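PDB 4EUO: ABC transporter, substrate binding protein (Polyamine) from Agrobacterium tumefaciens, which binds gamma-aminobutyric acid as a periplasmic class D binding protein, probably delivering it to an ABC transporter for uptake. Local coordinates for residues Gly41-Met46 with Asp55-Glu60; Ala67-Leu72 with Thr92-Gly97; Gly141-Ala146 with Asn295-His300. All coordinates share one frame; numbering follows the deposited sequence.

Interaction 1 (Gly41-Met46 with Asp55-Glu60); sequences GKLKAM and DVVDVE
On the far side of the strand from the Leu43–Val57 contact, Asp58 OD2 is gripped by two hydrogen bonds, from Ser98 OG and Gln16 NE2, while Asp58 OD1 takes the indole NH of Trp8 and lies close to Asp226 OD2, both ligand-pocket residues. The contact on the other face is apolar and illustrates how a helix is laid on a sheet. Alternation along strand 56-60 turns Val57 and Val59 toward the helix, and Leu43 meets them with one branch. Its CD1 lies 4.1 Å from Val57 CG2 and, more loosely, 4.5 Å from Val59 CG1, so a single methyl spans both valines on that face. Leu43 CG stands anti to the backbone N (chi1 -164°), which carries the isobutyl group out from the helix, and the side chains of Leu43 and Val57 meet at a slant. The backbones stay well apart: Leu43 CA and Val57 CA, the nearest such pair, are separated by 8.8 Å. The contact covers little surface, about 81 Å², yet all three residues are buried. At the end of the strand Glu60 touches the bound ligand, and its OE1 is hydrogen-bonded to Tyr40 OH at the start of the helix. Helix 40-48 is the connection of a beta-alpha-beta crossover from strand 32-35 to strand 56-60, with parallel strand 3-6 between them, while Val56 faces helix 237-247.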
ATOM      1  N   GLY A  41       0.952  11.819 -10.591  1.00 12.62           N
ATOM      2  CA  GLY A  41       1.214  12.926 -11.519  1.00 11.82           C
ATOM      3  C   GLY A  41       1.317  12.406 -12.946  1.00 12.80           C
ATOM      4  O   GLY A  41       0.754  13.012 -13.872  1.00 13.26           O
ATOM      5  N   LYS A  42       2.024  11.279 -13.147  1.00 11.33           N
ATOM      6  CA  LYS A  42       2.128  10.676 -14.484  1.00 11.04           C
ATOM      7  C   LYS A  42       0.768  10.146 -14.958  1.00 12.80           C
ATOM      8  O   LYS A  42       0.469  10.226 -16.159  1.00 12.47           O
ATOM      9  CB  LYS A  42       3.164   9.554 -14.533  1.00 13.33           C
ATOM     10  CG  LYS A  42       4.585  10.086 -14.368  1.00 19.58           C
ATOM     11  CD  LYS A  42       5.612   8.991 -14.572  1.00 26.79           C
ATOM     12  CE  LYS A  42       7.005   9.462 -14.227  1.00 38.41           C
ATOM     13  NZ  LYS A  42       8.048   8.690 -14.957  1.00 52.22           N
ATOM     14  N   LEU A  43      -0.059   9.610 -14.042  1.00 11.40           N
ATOM     15  CA  LEU A  43      -1.393   9.122 -14.417  1.00 11.05           C
ATOM     16  C   LEU A  43      -2.201  10.305 -14.929  1.00 11.67           C
ATOM     17  O   LEU A  43      -2.777  10.245 -16.021  1.00 11.38           O
ATOM     18  CB  LEU A  43      -2.070   8.456 -13.177  1.00 11.13           C
ATOM     19  CG  LEU A  43      -3.286   7.563 -13.475  1.00 12.19           C
ATOM     20  CD1 LEU A  43      -3.533   6.550 -12.326  1.00 12.04           C
ATOM     21  CD2 LEU A  43      -4.550   8.375 -13.751  1.00 14.11           C
ATOM     22  N   LYS A  44      -2.262  11.387 -14.153  1.00 11.47           N
ATOM     23  CA  LYS A  44      -3.011  12.561 -14.565  1.00 12.02           C
ATOM     24  C   LYS A  44      -2.449  13.112 -15.893  1.00 14.09           C
ATOM     25  O   LYS A  44      -3.240  13.475 -16.772  1.00 14.59           O
ATOM     26  CB  LYS A  44      -2.914  13.634 -13.487  1.00 12.90           C
ATOM     27  CG  LYS A  44      -3.629  14.961 -13.847  1.00 13.19           C
ATOM     28  CD  LYS A  44      -3.327  15.970 -12.715  1.00 23.62           C
ATOM     29  CE  LYS A  44      -3.463  17.420 -13.130  1.00 41.17           C
ATOM     30  NZ  LYS A  44      -4.833  17.936 -12.873  1.00 54.02           N
ATOM     31  N   ALA A  45      -1.123  13.173 -16.043  1.00 11.68           N
ATOM     32  CA  ALA A  45      -0.566  13.704 -17.288  1.00 11.96           C
ATOM     33  C   ALA A  45      -0.984  12.882 -18.503  1.00 13.72           C
ATOM     34  O   ALA A  45      -1.301  13.464 -19.550  1.00 13.23           O
ATOM     35  CB  ALA A  45       0.947  13.786 -17.198  1.00 13.81           C
ATOM     36  N   MET A  46      -1.004  11.545 -18.406  1.00 11.33           N
ATOM     37  CA  MET A  46      -1.375  10.733 -19.565  1.00 10.64           C
ATOM     38  C   MET A  46      -2.839  10.832 -19.884  1.00 13.22           C
ATOM     39  O   MET A  46      -3.237  10.828 -21.071  1.00 13.25           O
ATOM     40  CB  MET A  46      -0.835   9.284 -19.460  1.00 11.85           C
ATOM     41  CG  MET A  46      -1.489   8.444 -18.345  1.00 12.19           C
ATOM     42  SD  MET A  46      -0.916   6.742 -18.318  1.00 12.72           S
ATOM     43  CE  MET A  46       0.851   6.952 -17.914  1.00 12.31           C
ATOM     44  N   ASP A  55      -3.042   0.669 -18.625  1.00 10.84           N
ATOM     45  CA  ASP A  55      -4.442   0.233 -18.739  1.00 10.67           C
ATOM     46  C   ASP A  55      -5.083  -0.128 -17.398  1.00 10.87           C
ATOM     47  O   ASP A  55      -6.253   0.142 -17.182  1.00 11.20           O
ATOM     48  CB  ASP A  55      -4.517  -0.937 -19.731  1.00 11.85           C
ATOM     49  CG  ASP A  55      -3.987  -0.516 -21.083  1.00 13.53           C
ATOM     50  OD1 ASP A  55      -4.476   0.494 -21.602  1.00 14.08           O
ATOM     51  OD2 ASP A  55      -3.023  -1.139 -21.551  1.00 13.08           O
ATOM     52  N   VAL A  56      -4.284  -0.737 -16.530  1.00 10.62           N
ATOM     53  CA  VAL A  56      -4.725  -1.059 -15.177  1.00 10.42           C
ATOM     54  C   VAL A  56      -3.608  -0.561 -14.280  1.00 11.78           C
ATOM     55  O   VAL A  56      -2.428  -0.826 -14.526  1.00 11.60           O
ATOM     56  CB  VAL A  56      -4.990  -2.560 -14.971  1.00 11.98           C
ATOM     57  CG1 VAL A  56      -5.284  -2.857 -13.489  1.00 12.61           C
ATOM     58  CG2 VAL A  56      -6.166  -3.030 -15.845  1.00 12.50           C
ATOM     59  N   VAL A  57      -3.993   0.188 -13.241  1.00  9.74           N
ATOM     60  CA  VAL A  57      -3.012   0.706 -12.295  1.00  8.34           C
ATOM     61  C   VAL A  57      -3.376   0.256 -10.877  1.00  9.31           C
ATOM     62  O   VAL A  57      -4.522   0.366 -10.450  1.00  9.39           O
ATOM     63  CB  VAL A  57      -2.941   2.247 -12.354  1.00 10.11           C
ATOM     64  CG1 VAL A  57      -1.785   2.797 -11.507  1.00 10.36           C
ATOM     65  CG2 VAL A  57      -2.783   2.772 -13.797  1.00 10.87           C
ATOM     66  N   ASP A  58      -2.361  -0.193 -10.155  1.00  7.74           N
ATOM     67  CA  ASP A  58      -2.518  -0.475  -8.741  1.00  7.77           C
ATOM     68  C   ASP A  58      -2.191   0.846  -8.006  1.00  8.67           C
ATOM     69  O   ASP A  58      -1.084   1.390  -8.117  1.00  9.20           O
ATOM     70  CB  ASP A  58      -1.553  -1.593  -8.358  1.00  8.84           C
ATOM     71  CG  ASP A  58      -1.619  -1.982  -6.905  1.00  8.88           C
ATOM     72  OD1 ASP A  58      -1.494  -1.083  -6.051  1.00 10.05           O
ATOM     73  OD2 ASP A  58      -1.817  -3.168  -6.629  1.00 10.04           O
ATOM     74  N   VAL A  59      -3.197   1.352  -7.279  1.00  8.43           N
ATOM     75  CA  VAL A  59      -3.076   2.638  -6.586  1.00  8.02           C
ATOM     76  C   VAL A  59      -3.433   2.479  -5.119  1.00  8.50           C
ATOM     77  O   VAL A  59      -4.023   1.486  -4.717  1.00  8.33           O
ATOM     78  CB  VAL A  59      -4.008   3.710  -7.235  1.00  9.36           C
ATOM     79  CG1 VAL A  59      -3.635   3.971  -8.686  1.00  9.48           C
ATOM     80  CG2 VAL A  59      -5.480   3.316  -7.108  1.00  9.65           C
ATOM     81  N   GLU A  60      -3.164   3.528  -4.321  1.00  7.65           N
ATOM     82  CA  GLU A  60      -3.624   3.529  -2.939  1.00  8.09           C
ATOM     83  C   GLU A  60      -5.127   3.755  -2.894  1.00  8.95           C
ATOM     84  O   GLU A  60      -5.662   4.549  -3.698  1.00  8.66           O
ATOM     85  CB  GLU A  60      -2.865   4.603  -2.152  1.00  9.09           C
ATOM     86  CG  GLU A  60      -1.421   4.150  -1.907  1.00  9.00           C
ATOM     87  CD  GLU A  60      -0.401   5.268  -1.777  1.00 10.09           C
ATOM     88  OE1 GLU A  60      -0.530   6.313  -2.445  1.00  8.85           O
ATOM     89  OE2 GLU A  60       0.596   5.049  -1.059  1.00 11.45           O
TER

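Interaction 2 (Ala67-Leu72 with Thr92-Gly97); sequences AGPKGL and TDYSVG
A Schellman motif ends the helix that begins at residue 61, and Gly68, whose carbonyl O takes one of its two bonds, lies directly against the ring of Tyr94, a residue of the turn that leads into strand 96-107. The contact is a CH-pi interaction seen in nearly ideal form. Gly68 CA sits 3.4 Å from the centroid of the Tyr94 ring and only 4° off the ring normal, so it is almost equally far from all six ring carbons. Because glycine has no side chain, the main chain itself can settle on the aromatic face. The ring reaches it with Tyr94 CG beside the backbone N and anti to the carbonyl carbon (chi1 -60°). Pro69 adds a looser apolar touch, its CD lying 4.4 Å from Tyr94 CE2. On the helix side, Gly71 N binds Gly68 O at 2.8 Å and Leu72 N binds Ala67 O at 3.2 Å, with Gly71 taking the positive phi (83°) of the C-prime position. Farther along the ring, Tyr94 OH has a weak hydrogen bond with Lys75 NZ, and Leu73 also packs against the side chain. On the Tyr94 side, Thr92 opens an ST turn: its OG1 accepts from Tyr94 N at 3.0 Å, which helps to fix the backbone that bears the ring, and the same Thr92 OG1 is hydrogen-bonded to Ser95 OG at 2.7 Å.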
ATOM      1  N   ALA A  67     -10.410   9.788  -7.165  1.00 12.22           N
ATOM      2  CA  ALA A  67      -9.951  10.089  -8.521  1.00 11.98           C
ATOM      3  C   ALA A  67     -11.070  10.017  -9.579  1.00 15.47           C
ATOM      4  O   ALA A  67     -10.997  10.732 -10.577  1.00 15.17           O
ATOM      5  CB  ALA A  67      -8.767   9.189  -8.895  1.00 12.18           C
ATOM      6  N   GLY A  68     -12.106   9.236  -9.334  1.00 17.48           N
ATOM      7  CA  GLY A  68     -13.212   9.127 -10.308  1.00 18.99           C
ATOM      8  C   GLY A  68     -13.955  10.423 -10.611  1.00 24.40           C
ATOM      9  O   GLY A  68     -13.954  10.900 -11.763  1.00 24.76           O
ATOM     10  N   PRO A  69     -14.452  11.105  -9.550  1.00 23.19           N
ATOM     11  CA  PRO A  69     -15.128  12.408  -9.736  1.00 22.75           C
ATOM     12  C   PRO A  69     -14.259  13.492 -10.362  1.00 26.56           C
ATOM     13  O   PRO A  69     -14.793  14.455 -10.910  1.00 28.46           O
ATOM     14  CB  PRO A  69     -15.530  12.800  -8.302  1.00 24.38           C
ATOM     15  CG  PRO A  69     -15.657  11.513  -7.585  1.00 27.15           C
ATOM     16  CD  PRO A  69     -14.535  10.664  -8.141  1.00 22.88           C
ATOM     17  N   LYS A  70     -12.919  13.344 -10.290  1.00 20.94           N
ATOM     18  CA  LYS A  70     -11.966  14.287 -10.880  1.00 20.25           C
ATOM     19  C   LYS A  70     -11.797  14.061 -12.392  1.00 23.94           C
ATOM     20  O   LYS A  70     -11.094  14.829 -13.054  1.00 25.76           O
ATOM     21  CB  LYS A  70     -10.604  14.188 -10.164  1.00 22.16           C
ATOM     22  CG  LYS A  70     -10.618  14.857  -8.809  1.00 25.70           C
ATOM     23  CD  LYS A  70      -9.233  14.879  -8.186  1.00 22.31           C
ATOM     24  CE  LYS A  70      -9.266  15.578  -6.865  1.00 25.97           C
ATOM     25  NZ  LYS A  70      -7.898  15.686  -6.303  1.00 32.36           N
ATOM     26  N   GLY A  71     -12.417  12.998 -12.907  1.00 21.99           N
ATOM     27  CA  GLY A  71     -12.348  12.658 -14.323  1.00 20.96           C
ATOM     28  C   GLY A  71     -11.100  11.886 -14.707  1.00 21.45           C
ATOM     29  O   GLY A  71     -10.717  11.871 -15.876  1.00 20.79           O
ATOM     30  N   LEU A  72     -10.424  11.244 -13.716  1.00 14.79           N
ATOM     31  CA  LEU A  72      -9.181  10.541 -14.001  1.00 12.93           C
ATOM     32  C   LEU A  72      -9.342   9.100 -14.404  1.00 12.50           C
ATOM     33  O   LEU A  72      -8.412   8.524 -14.972  1.00 12.78           O
ATOM     34  CB  LEU A  72      -8.263  10.633 -12.768  1.00 12.96           C
ATOM     35  CG  LEU A  72      -7.746  12.043 -12.458  1.00 14.67           C
ATOM     36  CD1 LEU A  72      -7.327  12.163 -10.983  1.00 16.07           C
ATOM     37  CD2 LEU A  72      -6.585  12.411 -13.361  1.00 18.35           C
ATOM     38  N   THR A  92     -15.829   0.755  -5.316  1.00 13.10           N
ATOM     39  CA  THR A  92     -16.475   2.010  -5.677  1.00 13.49           C
ATOM     40  C   THR A  92     -16.890   1.885  -7.151  1.00 14.76           C
ATOM     41  O   THR A  92     -16.551   0.914  -7.809  1.00 14.25           O
ATOM     42  CB  THR A  92     -15.568   3.239  -5.480  1.00 13.44           C
ATOM     43  OG1 THR A  92     -14.646   3.332  -6.576  1.00 13.80           O
ATOM     44  CG2 THR A  92     -14.842   3.266  -4.133  1.00 16.28           C
ATOM     45  N   ASP A  93     -17.532   2.934  -7.695  1.00 15.15           N
ATOM     46  CA  ASP A  93     -17.885   2.912  -9.130  1.00 15.06           C
ATOM     47  C   ASP A  93     -16.643   2.891 -10.034  1.00 16.46           C
ATOM     48  O   ASP A  93     -16.737   2.531 -11.221  1.00 15.80           O
ATOM     49  CB  ASP A  93     -18.690   4.173  -9.479  1.00 16.29           C
ATOM     50  CG  ASP A  93     -20.138   4.148  -9.011  1.00 23.00           C
ATOM     51  OD1 ASP A  93     -20.572   3.108  -8.474  1.00 23.63           O
ATOM     52  OD2 ASP A  93     -20.817   5.182  -9.152  1.00 25.53           O
ATOM     53  N   TYR A  94     -15.477   3.298  -9.478  1.00 13.78           N
ATOM     54  CA  TYR A  94     -14.235   3.415 -10.242  1.00 12.11           C
ATOM     55  C   TYR A  94     -13.115   2.474  -9.792  1.00 12.18           C
ATOM     56  O   TYR A  94     -11.999   2.576 -10.314  1.00 12.35           O
ATOM     57  CB  TYR A  94     -13.710   4.850 -10.135  1.00 13.40           C
ATOM     58  CG  TYR A  94     -14.675   5.885 -10.667  1.00 15.12           C
ATOM     59  CD1 TYR A  94     -14.650   6.261 -12.010  1.00 15.69           C
ATOM     60  CD2 TYR A  94     -15.610   6.493  -9.833  1.00 16.55           C
ATOM     61  CE1 TYR A  94     -15.516   7.237 -12.506  1.00 16.31           C
ATOM     62  CE2 TYR A  94     -16.501   7.455 -10.325  1.00 18.44           C
ATOM     63  CZ  TYR A  94     -16.431   7.834 -11.659  1.00 23.16           C
ATOM     64  OH  TYR A  94     -17.284   8.784 -12.175  1.00 22.43           O
ATOM     65  N   SER A  95     -13.352   1.622  -8.800  1.00 11.74           N
ATOM     66  CA  SER A  95     -12.243   0.843  -8.246  1.00 11.46           C
ATOM     67  C   SER A  95     -12.700  -0.380  -7.495  1.00 11.41           C
ATOM     68  O   SER A  95     -13.849  -0.447  -7.029  1.00 12.41           O
ATOM     69  CB  SER A  95     -11.459   1.733  -7.272  1.00 11.95           C
ATOM     70  OG  SER A  95     -12.260   2.125  -6.157  1.00 12.33           O
ATOM     71  N   VAL A  96     -11.811  -1.343  -7.364  1.00  9.93           N
ATOM     72  CA  VAL A  96     -11.993  -2.493  -6.502  1.00 10.63           C
ATOM     73  C   VAL A  96     -10.661  -2.700  -5.779  1.00 11.18           C
ATOM     74  O   VAL A  96      -9.603  -2.233  -6.247  1.00 10.31           O
ATOM     75  CB  VAL A  96     -12.424  -3.768  -7.241  1.00 13.20           C
ATOM     76  CG1 VAL A  96     -13.823  -3.597  -7.866  1.00 13.05           C
ATOM     77  CG2 VAL A  96     -11.399  -4.187  -8.276  1.00 13.32           C
ATOM     78  N   GLY A  97     -10.687  -3.444  -4.693  1.00 10.39           N
ATOM     79  CA  GLY A  97      -9.449  -3.710  -3.978  1.00  9.30           C
ATOM     80  C   GLY A  97      -8.475  -4.575  -4.751  1.00 10.26           C
ATOM     81  O   GLY A  97      -8.876  -5.447  -5.522  1.00 10.57           O
TER

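Interaction 3 (Gly141-Ala146 with Asn295-His300); sequences GVIEAA and NYWAQH
Glu144 sets its CG beside the backbone N and then bends at the second torsion (chi2 83°), folding its carboxylate back over the start of helix 142-149 and out to Trp297. At this helix N-terminus only the N-cap backbone bond of a capping box can form: Gly141 N donates to Glu144 OE1 at 2.8 Å, from above the carboxylate plane, and glycine has no side chain to return a bond. The other oxygen faces the second helix. Trp297 NE1 donates at 2.8 Å to Glu144 OE2, which receives it on its syn lone pair, 17° out of the indole plane; carboxylate and indole are nearly coplanar, 20° apart. Tyr158 OH also bonds to OE2, so three hydrogen bonds hold the buried carboxylate, which together with the helix N-terminus would probably favour its ionised form. Helix 294-299 also packs on helix 61-67, while helix 301-313, through Ile304 and Trp308, touches both segments; the contact therefore probably ties together the two lobes of the binding-protein fold. Beside the polar bond, Ile143 meets the benzene part of the indole obliquely, its CD1 lying 3.9 Å from Trp297 CH2.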
ATOM      1  N   GLY A 141      -1.018   6.822   7.111  1.00  8.26           N
ATOM      2  CA  GLY A 141      -0.006   6.031   7.801  1.00  9.20           C
ATOM      3  C   GLY A 141       0.879   6.797   8.763  1.00  9.09           C
ATOM      4  O   GLY A 141       0.876   6.528   9.971  1.00  8.72           O
ATOM      5  N   VAL A 142       1.688   7.732   8.240  1.00  8.13           N
ATOM      6  CA  VAL A 142       2.675   8.414   9.094  1.00  7.77           C
ATOM      7  C   VAL A 142       1.987   9.315  10.105  1.00  9.64           C
ATOM      8  O   VAL A 142       2.359   9.317  11.297  1.00  9.30           O
ATOM      9  CB  VAL A 142       3.692   9.202   8.264  1.00  9.59           C
ATOM     10  CG1 VAL A 142       4.615   9.956   9.202  1.00 10.30           C
ATOM     11  CG2 VAL A 142       4.515   8.264   7.406  1.00  8.59           C
ATOM     12  N   ILE A 143       0.986  10.084   9.679  1.00  8.81           N
ATOM     13  CA  ILE A 143       0.286  10.968  10.614  1.00  8.82           C
ATOM     14  C   ILE A 143      -0.372  10.122  11.710  1.00 10.31           C
ATOM     15  O   ILE A 143      -0.264  10.456  12.888  1.00  9.69           O
ATOM     16  CB  ILE A 143      -0.712  11.834   9.813  1.00 10.42           C
ATOM     17  CG1 ILE A 143       0.060  12.914   9.019  1.00 10.66           C
ATOM     18  CG2 ILE A 143      -1.778  12.464  10.759  1.00 10.21           C
ATOM     19  CD1 ILE A 143      -0.704  13.543   7.887  1.00 12.71           C
ATOM     20  N   GLU A 144      -1.035   9.023  11.338  1.00  9.11           N
ATOM     21  CA  GLU A 144      -1.654   8.159  12.331  1.00  8.65           C
ATOM     22  C   GLU A 144      -0.605   7.560  13.273  1.00 10.61           C
ATOM     23  O   GLU A 144      -0.811   7.553  14.487  1.00 10.44           O
ATOM     24  CB  GLU A 144      -2.437   7.027  11.650  1.00  9.55           C
ATOM     25  CG  GLU A 144      -3.721   7.446  10.921  1.00 10.00           C
ATOM     26  CD  GLU A 144      -3.584   7.982   9.510  1.00  9.45           C
ATOM     27  OE1 GLU A 144      -2.454   8.238   9.033  1.00  8.69           O
ATOM     28  OE2 GLU A 144      -4.650   8.106   8.860  1.00  9.54           O
ATOM     29  N   ALA A 145       0.539   7.126  12.748  1.00  9.57           N
ATOM     30  CA  ALA A 145       1.575   6.572  13.617  1.00  9.29           C
ATOM     31  C   ALA A 145       2.070   7.630  14.605  1.00 11.32           C
ATOM     32  O   ALA A 145       2.283   7.299  15.788  1.00 10.41           O
ATOM     33  CB  ALA A 145       2.720   6.035  12.778  1.00  9.87           C
ATOM     34  N   ALA A 146       2.267   8.882  14.156  1.00  9.49           N
ATOM     35  CA  ALA A 146       2.705   9.958  15.057  1.00  9.95           C
ATOM     36  C   ALA A 146       1.654  10.177  16.161  1.00 11.55           C
ATOM     37  O   ALA A 146       2.017  10.341  17.339  1.00 11.31           O
ATOM     38  CB  ALA A 146       2.889  11.236  14.251  1.00 10.43           C
ATOM     39  N   ASN A 295     -11.419   6.436   3.354  1.00 10.65           N
ATOM     40  CA  ASN A 295     -12.506   7.293   2.892  1.00 11.40           C
ATOM     41  C   ASN A 295     -12.360   8.696   3.491  1.00 12.46           C
ATOM     42  O   ASN A 295     -12.553   9.697   2.799  1.00 12.53           O
ATOM     43  CB  ASN A 295     -13.831   6.665   3.245  1.00 14.85           C
ATOM     44  CG  ASN A 295     -14.108   5.455   2.393  1.00 35.89           C
ATOM     45  OD1 ASN A 295     -14.547   4.409   2.885  1.00 42.55           O
ATOM     46  ND2 ASN A 295     -13.820   5.561   1.097  1.00 23.99           N
ATOM     47  N   TYR A 296     -11.939   8.773   4.742  1.00 10.69           N
ATOM     48  CA  TYR A 296     -11.673  10.057   5.367  1.00 10.40           C
ATOM     49  C   TYR A 296     -10.576  10.780   4.595  1.00 11.54           C
ATOM     50  O   TYR A 296     -10.708  11.960   4.250  1.00 11.01           O
ATOM     51  CB  TYR A 296     -11.219   9.869   6.827  1.00 10.44           C
ATOM     52  CG  TYR A 296     -10.845  11.171   7.478  1.00 10.39           C
ATOM     53  CD1 TYR A 296     -11.808  11.962   8.097  1.00 11.63           C
ATOM     54  CD2 TYR A 296      -9.519  11.614   7.493  1.00 11.08           C
ATOM     55  CE1 TYR A 296     -11.471  13.174   8.676  1.00 11.53           C
ATOM     56  CE2 TYR A 296      -9.174  12.823   8.063  1.00 11.28           C
ATOM     57  CZ  TYR A 296     -10.151  13.597   8.661  1.00 12.81           C
ATOM     58  OH  TYR A 296      -9.799  14.793   9.194  1.00 13.70           O
ATOM     59  N   TRP A 297      -9.486  10.066   4.282  1.00  9.87           N
ATOM     60  CA  TRP A 297      -8.415  10.652   3.508  1.00 10.07           C
ATOM     61  C   TRP A 297      -8.903  11.056   2.109  1.00 10.36           C
ATOM     62  O   TRP A 297      -8.562  12.159   1.647  1.00 11.08           O
ATOM     63  CB  TRP A 297      -7.232   9.676   3.408  1.00  9.02           C
ATOM     64  CG  TRP A 297      -6.277   9.800   4.555  1.00  9.10           C
ATOM     65  CD1 TRP A 297      -6.406   9.268   5.809  1.00 10.25           C
ATOM     66  CD2 TRP A 297      -5.026  10.479   4.526  1.00  8.68           C
ATOM     67  NE1 TRP A 297      -5.287   9.561   6.562  1.00  8.81           N
ATOM     68  CE2 TRP A 297      -4.416  10.295   5.792  1.00  8.50           C
ATOM     69  CE3 TRP A 297      -4.312  11.138   3.523  1.00  9.66           C
ATOM     70  CZ2 TRP A 297      -3.140  10.783   6.080  1.00  9.14           C
ATOM     71  CZ3 TRP A 297      -3.044  11.608   3.800  1.00  9.08           C
ATOM     72  CH2 TRP A 297      -2.472  11.437   5.065  1.00  9.50           C
ATOM     73  N   ALA A 298      -9.718  10.228   1.448  1.00  9.49           N
ATOM     74  CA  ALA A 298     -10.200  10.574   0.103  1.00 10.68           C
ATOM     75  C   ALA A 298     -10.984  11.898   0.156  1.00 12.43           C
ATOM     76  O   ALA A 298     -10.809  12.738  -0.722  1.00 12.78           O
ATOM     77  CB  ALA A 298     -11.117   9.483  -0.399  1.00 12.04           C
ATOM     78  N   GLN A 299     -11.770  12.108   1.222  1.00 10.96           N
ATOM     79  CA  GLN A 299     -12.617  13.326   1.344  1.00 11.92           C
ATOM     80  C   GLN A 299     -11.784  14.569   1.605  1.00 14.72           C
ATOM     81  O   GLN A 299     -12.274  15.685   1.354  1.00 17.17           O
ATOM     82  CB  GLN A 299     -13.638  13.156   2.482  1.00 12.82           C
ATOM     83  CG  GLN A 299     -14.715  12.110   2.204  1.00 16.10           C
ATOM     84  CD  GLN A 299     -15.705  11.900   3.361  1.00 27.00           C
ATOM     85  OE1 GLN A 299     -16.042  10.776   3.739  1.00 30.31           O
ATOM     86  NE2 GLN A 299     -16.215  12.959   3.951  1.00 24.48           N
ATOM     87  N   HIS A 300     -10.558  14.423   2.128  1.00 11.55           N
ATOM     88  CA  HIS A 300      -9.714  15.555   2.509  1.00 11.61           C
ATOM     89  C   HIS A 300      -8.352  15.443   1.829  1.00 11.37           C
ATOM     90  O   HIS A 300      -7.374  16.050   2.282  1.00 11.80           O
ATOM     91  CB  HIS A 300      -9.502  15.521   4.043  1.00 12.74           C
ATOM     92  CG  HIS A 300     -10.774  15.482   4.858  1.00 13.06           C
ATOM     93  ND1 HIS A 300     -11.377  16.632   5.364  1.00 15.95           N
ATOM     94  CD2 HIS A 300     -11.507  14.417   5.237  1.00 10.30           C
ATOM     95  CE1 HIS A 300     -12.464  16.213   6.009  1.00 11.88           C
ATOM     96  NE2 HIS A 300     -12.584  14.886   5.962  1.00 13.40           N
TER

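The three contacts follow one another in series along the chain, each closing before the next opens. Interactions 1 and 2 are neighbours, their centres 11 Å apart, and both reach the same mixed sheet; they touch directly where Lys44 CA packs 3.8 Å from Leu72 CD2. Interaction 3 stands apart, its centre 21 Å from that of interaction 1 and 19 Å from that of interaction 2, and joins segments 149 residues apart at their closest ends. The first two thus pack local elements around one part of the sheet, whereas the third probably spans the lobes between which gamma-aminobutyric acid is held.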